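Local coordinates for protein myosin-I heavy chain (Dictyostelium discoideum, PDB 5EJR) that is an actin-based motor with ATPase activity involved in early phagocytosis and adhesion, represented here by a MyTH4-FERM domain of its tail, at residues C212-I217 with K222-N227; Y275-R280 with F290-R295. All blocks are in the same frame, centred on the assembly; numbering follows the deposited sequence.

Contact 1 of 2, residues C212-I217 with K222-N227; sequences CKIRFI and KLAKIN. With EDO (1,2-ethanediol), chain C.
With CG of F216 set anti to its carbonyl carbon (chi1 -77°), the ring swings back along the hairpin to meet the stem of K222, which bends at its second torsion. Ring atom CE1 of F216 lies 3.8 Å from CG of K222; the two side chains cross obliquely, and the rest of the lysine leads away from the partner strand. At the other end SG of C212 stands anti to its backbone N (chi1 -174°), toward a bound 1,2-ethanediol, while CB of C212 receives the end of the extended I226, whose CD1 comes to 3.8 Å.

Between these ends the backbones form an antiparallel ladder, the first beta hairpin of the ubiquitin-like lobe of the FERM domain. C212 and A224 are a hydrogen-bonded pair: C212 N gives a 2.8 Å bond to A224 O, and A224 N returns one of 2.8 Å to C212 O that is almost straight (178° at the hydrogen). I214 and K222 repeat the exchange, I214 N reaching K222 O at 2.9 Å and K222 N reaching I214 O at 3.0 Å. The non-hydrogen-bonded pair K213 and L223 separates them on the outer face, where CD2 of L223 packs on CG of K213 at 3.7 Å. Lysine suits this exposed face, its aliphatic stem covering part of the L223 side chain while its charged end can reach water.

The opposite face bears C212, I214, A224 and the stem of K222; the small methyl of A224 and the branched I214 pack on helix 232-243, where V239 touches both. The chemistry is thus divided: paired amides and carbonyls satisfy one another along the ladder, mostly apolar groups turn to the helix, and the ammonium ends of K213 and K222, which lead away from the ladder, are probably hydrated.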
# COMPACT_ATOMS: atom_id res chain seq x y z
N CYS A 212 3.23 -8.21 9.25
CA CYS A 212 3.78 -6.95 8.76
C CYS A 212 4.07 -6.08 9.98
O CYS A 212 3.26 -6.02 10.90
CB CYS A 212 2.82 -6.27 7.78
SG CYS A 212 3.52 -4.78 7.01
N LYS A 213 5.24 -5.42 9.98
CA LYS A 213 5.71 -4.52 11.03
C LYS A 213 5.06 -3.15 10.85
O LYS A 213 5.16 -2.56 9.76
CB LYS A 213 7.24 -4.39 10.93
CG LYS A 213 8.00 -4.60 12.23
CD LYS A 213 9.40 -4.01 12.15
CE LYS A 213 10.20 -4.22 13.41
NZ LYS A 213 11.60 -3.75 13.24
N ILE A 214 4.34 -2.66 11.88
CA ILE A 214 3.67 -1.35 11.87
C ILE A 214 4.16 -0.48 13.03
O ILE A 214 4.04 -0.87 14.20
CB ILE A 214 2.12 -1.41 11.79
CG1 ILE A 214 1.60 -2.49 10.78
CG2 ILE A 214 1.52 -0.01 11.51
CD1 ILE A 214 1.88 -2.27 9.31
N ARG A 215 4.66 0.72 12.71
CA ARG A 215 5.16 1.65 13.72
C ARG A 215 4.08 2.58 14.24
O ARG A 215 3.08 2.83 13.54
CB ARG A 215 6.34 2.46 13.18
CG ARG A 215 7.49 1.60 12.69
CD ARG A 215 8.78 2.38 12.63
NE ARG A 215 9.66 1.90 11.57
CZ ARG A 215 10.80 2.48 11.23
NH1 ARG A 215 11.23 3.57 11.87
NH2 ARG A 215 11.53 1.98 10.24
N PHE A 216 4.26 3.08 15.46
CA PHE A 216 3.38 4.06 16.09
C PHE A 216 4.24 5.30 16.28
O PHE A 216 5.45 5.23 16.12
CB PHE A 216 2.80 3.55 17.42
CG PHE A 216 1.68 2.57 17.22
CD1 PHE A 216 1.94 1.23 16.92
CD2 PHE A 216 0.35 2.96 17.37
CE1 PHE A 216 0.89 0.32 16.70
CE2 PHE A 216 -0.70 2.05 17.17
CZ PHE A 216 -0.42 0.74 16.82
N ILE A 217 3.61 6.43 16.61
CA ILE A 217 4.26 7.73 16.80
C ILE A 217 5.36 7.71 17.90
O ILE A 217 6.31 8.48 17.81
CB ILE A 217 3.17 8.82 17.04
CG1 ILE A 217 3.72 10.26 16.91
CG2 ILE A 217 2.42 8.62 18.36
CD1 ILE A 217 3.83 10.78 15.49
N LYS A 222 4.32 -2.95 16.29
CA LYS A 222 3.40 -4.07 16.45
C LYS A 222 3.46 -4.93 15.20
O LYS A 222 3.67 -4.42 14.09
CB LYS A 222 1.95 -3.62 16.75
CG LYS A 222 1.71 -3.09 18.17
CD LYS A 222 1.62 -4.20 19.21
CE LYS A 222 1.65 -3.67 20.63
NZ LYS A 222 1.46 -4.76 21.62
N LEU A 223 3.33 -6.24 15.38
CA LEU A 223 3.34 -7.17 14.27
C LEU A 223 1.91 -7.52 13.97
O LEU A 223 1.20 -8.01 14.85
CB LEU A 223 4.20 -8.41 14.57
CG LEU A 223 5.70 -8.17 14.78
CD1 LEU A 223 6.39 -9.43 15.26
CD2 LEU A 223 6.37 -7.67 13.51
N ALA A 224 1.45 -7.20 12.75
CA ALA A 224 0.08 -7.47 12.34
C ALA A 224 0.01 -8.69 11.43
O ALA A 224 0.81 -8.80 10.51
CB ALA A 224 -0.47 -6.27 11.60
N LYS A 225 -1.00 -9.54 11.63
CA LYS A 225 -1.23 -10.72 10.78
C LYS A 225 -1.66 -10.23 9.38
O LYS A 225 -2.50 -9.33 9.27
CB LYS A 225 -2.30 -11.64 11.37
CG LYS A 225 -1.82 -12.45 12.58
CD LYS A 225 -2.98 -13.00 13.42
CE LYS A 225 -3.53 -14.33 12.94
NZ LYS A 225 -4.75 -14.73 13.69
N ILE A 226 -1.02 -10.77 8.34
CA ILE A 226 -1.21 -10.36 6.94
C ILE A 226 -1.52 -11.56 6.04
O ILE A 226 -0.84 -12.58 6.11
CB ILE A 226 0.05 -9.54 6.48
CG1 ILE A 226 -0.13 -8.83 5.15
CG2 ILE A 226 1.34 -10.36 6.46
CD1 ILE A 226 1.10 -7.91 4.79
N ASN A 227 -2.57 -11.46 5.25
CA ASN A 227 -2.96 -12.47 4.27
C ASN A 227 -2.90 -11.80 2.90
O ASN A 227 -2.79 -10.57 2.83
CB ASN A 227 -4.38 -12.98 4.54
CG ASN A 227 -4.76 -13.17 5.99
OD1 ASN A 227 -3.95 -13.60 6.83
ND2 ASN A 227 -6.01 -12.86 6.32
C1 EDO C . 6.55 -1.41 7.07
O1 EDO C . 6.72 -0.85 8.38
C2 EDO C . 7.28 -2.77 6.90
O2 EDO C . 6.45 -3.64 6.13

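Contact 2 of 2, residues Y275-R280 with F290-R295; sequences YDVLAR and FYFQVR. With EDO (1,2-ethanediol), chain C.
Helix 274-283 packs against the last strand of the ubiquitin-like lobe of the FERM domain, strand 290-296. Between 275-280 and 290-295 the touching falls to the ring of F292; one turn on, W281 of the same helix stacks with F290 and also meets F292. V277 comes to the ring at its edge, near the ring plane: CG1 sits 3.8 Å from CE1 of F292 and equally far from CZ. This methyl stands anti to the backbone N of V277 (chi1 180°), which carries it to the ring. L278 adds a second, slanting touch, CD2 to CE2 of F292 at 4.0 Å. Phenylalanine suits the place because its apolar ring reaches across from strand to helix and meets the V277 methyl and the L278 end without burying a polar group.

The bound 1,2-ethanediol, probably from the crystallisation liquor, lies beside the same residue. F292 N donates to its O1 at 3.1 Å (161° at the hydrogen), and its C1 comes within 3.5 Å of CD2 of F292. Shortening F292 to an alanine would probably open a gap between helix and strand and leave V277 CG1 and L278 CD2 without the ring they share.

I255 and I232 also touch F292, so strand 253-259 and helix 232-243 close the core around it. Further along the strand NH1 of R295 bonds OE1 of Q293 at 3.0 Å, in the guanidinium plane but above the amide plane. NH2 of R295 forms a salt bridge to E330 of helix 317-332. A first hairpin, a long helix (232-243) on the sheet and a short helix before a last strand paired with the first follow the beta-grasp order of ubiquitin-like domains; this contact is the short helix resting on that last strand.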
# COMPACT_ATOMS: atom_id res chain seq x y z
N TYR A 275 -0.42 -5.76 0.32
CA TYR A 275 0.58 -6.34 -0.57
C TYR A 275 0.75 -5.54 -1.87
O TYR A 275 1.88 -5.46 -2.37
CB TYR A 275 0.32 -7.83 -0.82
CG TYR A 275 0.84 -8.73 0.29
CD1 TYR A 275 2.15 -8.60 0.76
CD2 TYR A 275 0.05 -9.74 0.82
CE1 TYR A 275 2.64 -9.44 1.76
CE2 TYR A 275 0.54 -10.58 1.82
CZ TYR A 275 1.84 -10.43 2.28
OH TYR A 275 2.32 -11.25 3.27
N ASP A 276 -0.33 -4.88 -2.37
CA ASP A 276 -0.22 -4.01 -3.56
C ASP A 276 0.65 -2.79 -3.23
O ASP A 276 1.43 -2.36 -4.07
CB ASP A 276 -1.59 -3.59 -4.09
CG ASP A 276 -2.36 -4.68 -4.83
OD1 ASP A 276 -1.73 -5.67 -5.26
OD2 ASP A 276 -3.60 -4.52 -5.00
N VAL A 277 0.54 -2.27 -1.99
CA VAL A 277 1.33 -1.14 -1.50
C VAL A 277 2.80 -1.56 -1.42
O VAL A 277 3.67 -0.80 -1.84
CB VAL A 277 0.83 -0.57 -0.14
CG1 VAL A 277 1.68 0.61 0.31
CG2 VAL A 277 -0.65 -0.19 -0.17
N LEU A 278 3.09 -2.76 -0.87
CA LEU A 278 4.47 -3.21 -0.74
C LEU A 278 5.17 -3.36 -2.09
O LEU A 278 6.36 -3.03 -2.19
CB LEU A 278 4.60 -4.49 0.11
CG LEU A 278 4.29 -4.32 1.59
CD1 LEU A 278 4.04 -5.68 2.25
CD2 LEU A 278 5.40 -3.55 2.32
N ALA A 279 4.42 -3.79 -3.12
CA ALA A 279 4.93 -3.94 -4.48
C ALA A 279 5.24 -2.55 -5.06
O ALA A 279 6.35 -2.32 -5.53
CB ALA A 279 3.91 -4.67 -5.34
N ARG A 280 4.30 -1.59 -4.88
CA ARG A 280 4.47 -0.18 -5.28
C ARG A 280 5.70 0.47 -4.68
O ARG A 280 6.35 1.25 -5.36
CB ARG A 280 3.21 0.63 -4.98
CG ARG A 280 2.15 0.47 -6.07
CD ARG A 280 0.76 0.84 -5.61
NE ARG A 280 -0.24 0.35 -6.57
CZ ARG A 280 -1.52 0.11 -6.28
NH1 ARG A 280 -1.98 0.30 -5.05
NH2 ARG A 280 -2.34 -0.32 -7.22
N PHE A 290 10.78 2.87 2.95
CA PHE A 290 9.45 3.24 3.42
C PHE A 290 9.03 2.32 4.56
O PHE A 290 9.38 1.14 4.58
CB PHE A 290 8.38 3.11 2.32
CG PHE A 290 8.26 4.26 1.35
CD1 PHE A 290 7.43 5.34 1.62
CD2 PHE A 290 8.94 4.24 0.13
CE1 PHE A 290 7.31 6.41 0.72
CE2 PHE A 290 8.82 5.30 -0.78
CZ PHE A 290 8.01 6.38 -0.47
N TYR A 291 8.22 2.86 5.48
CA TYR A 291 7.61 2.10 6.55
C TYR A 291 6.21 2.61 6.81
O TYR A 291 5.91 3.76 6.50
CB TYR A 291 8.49 2.05 7.82
CG TYR A 291 8.65 3.37 8.53
CD1 TYR A 291 7.75 3.78 9.52
CD2 TYR A 291 9.75 4.19 8.28
CE1 TYR A 291 7.91 4.97 10.21
CE2 TYR A 291 9.93 5.39 8.97
CZ TYR A 291 9.01 5.78 9.93
OH TYR A 291 9.18 6.96 10.62
N PHE A 292 5.35 1.75 7.36
CA PHE A 292 3.98 2.09 7.73
C PHE A 292 3.95 2.63 9.15
O PHE A 292 4.56 2.06 10.05
CB PHE A 292 3.09 0.85 7.68
CG PHE A 292 2.83 0.28 6.31
CD1 PHE A 292 2.11 1.00 5.37
CD2 PHE A 292 3.23 -1.01 5.99
CE1 PHE A 292 1.83 0.46 4.12
CE2 PHE A 292 2.96 -1.55 4.73
CZ PHE A 292 2.25 -0.81 3.81
N GLN A 293 3.22 3.74 9.35
CA GLN A 293 3.06 4.36 10.66
C GLN A 293 1.57 4.65 10.94
O GLN A 293 0.88 5.23 10.10
CB GLN A 293 3.93 5.61 10.76
CG GLN A 293 3.68 6.51 11.97
CD GLN A 293 4.35 7.87 11.80
OE1 GLN A 293 3.89 8.72 11.04
NE2 GLN A 293 5.41 8.14 12.54
N VAL A 294 1.07 4.19 12.08
CA VAL A 294 -0.30 4.46 12.52
C VAL A 294 -0.32 5.91 12.97
O VAL A 294 0.61 6.39 13.63
CB VAL A 294 -0.81 3.47 13.61
CG1 VAL A 294 -2.05 4.01 14.33
CG2 VAL A 294 -1.12 2.11 12.99
N ARG A 295 -1.35 6.64 12.55
CA ARG A 295 -1.52 8.03 12.91
C ARG A 295 -2.98 8.25 13.24
O ARG A 295 -3.84 7.55 12.70
CB ARG A 295 -1.14 8.95 11.74
CG ARG A 295 0.37 9.01 11.46
CD ARG A 295 0.68 10.16 10.53
NE ARG A 295 0.65 11.47 11.20
CZ ARG A 295 1.63 11.96 11.94
NH1 ARG A 295 2.70 11.22 12.23
NH2 ARG A 295 1.53 13.18 12.45
C1 EDO C . 6.55 -1.41 7.07
O1 EDO C . 6.72 -0.85 8.38
C2 EDO C . 7.28 -2.77 6.90
O2 EDO C . 6.45 -3.64 6.13

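The two contacts lie side by side in the ubiquitin-like lobe, their centres about 10 Å apart, and follow in series along the chain: the hairpin 211-225 closes before helix 274-283 and strand 290-296 arrive. R215 joins them, its N probably bonded to F292 O (3.0 Å) and its O to V294 N (2.8 Å), the bonding pattern of a parallel pair, as between the first and last strands of ubiquitin, here strongly twisted. One step back, the ethanediol O1 bridges K213 O and F292 N, apparently where the next rung of the ladder would otherwise fall. I226 also packs on Y275, so contact 1 and contact 2 share one core and bring both ends of the lobe's sequence together.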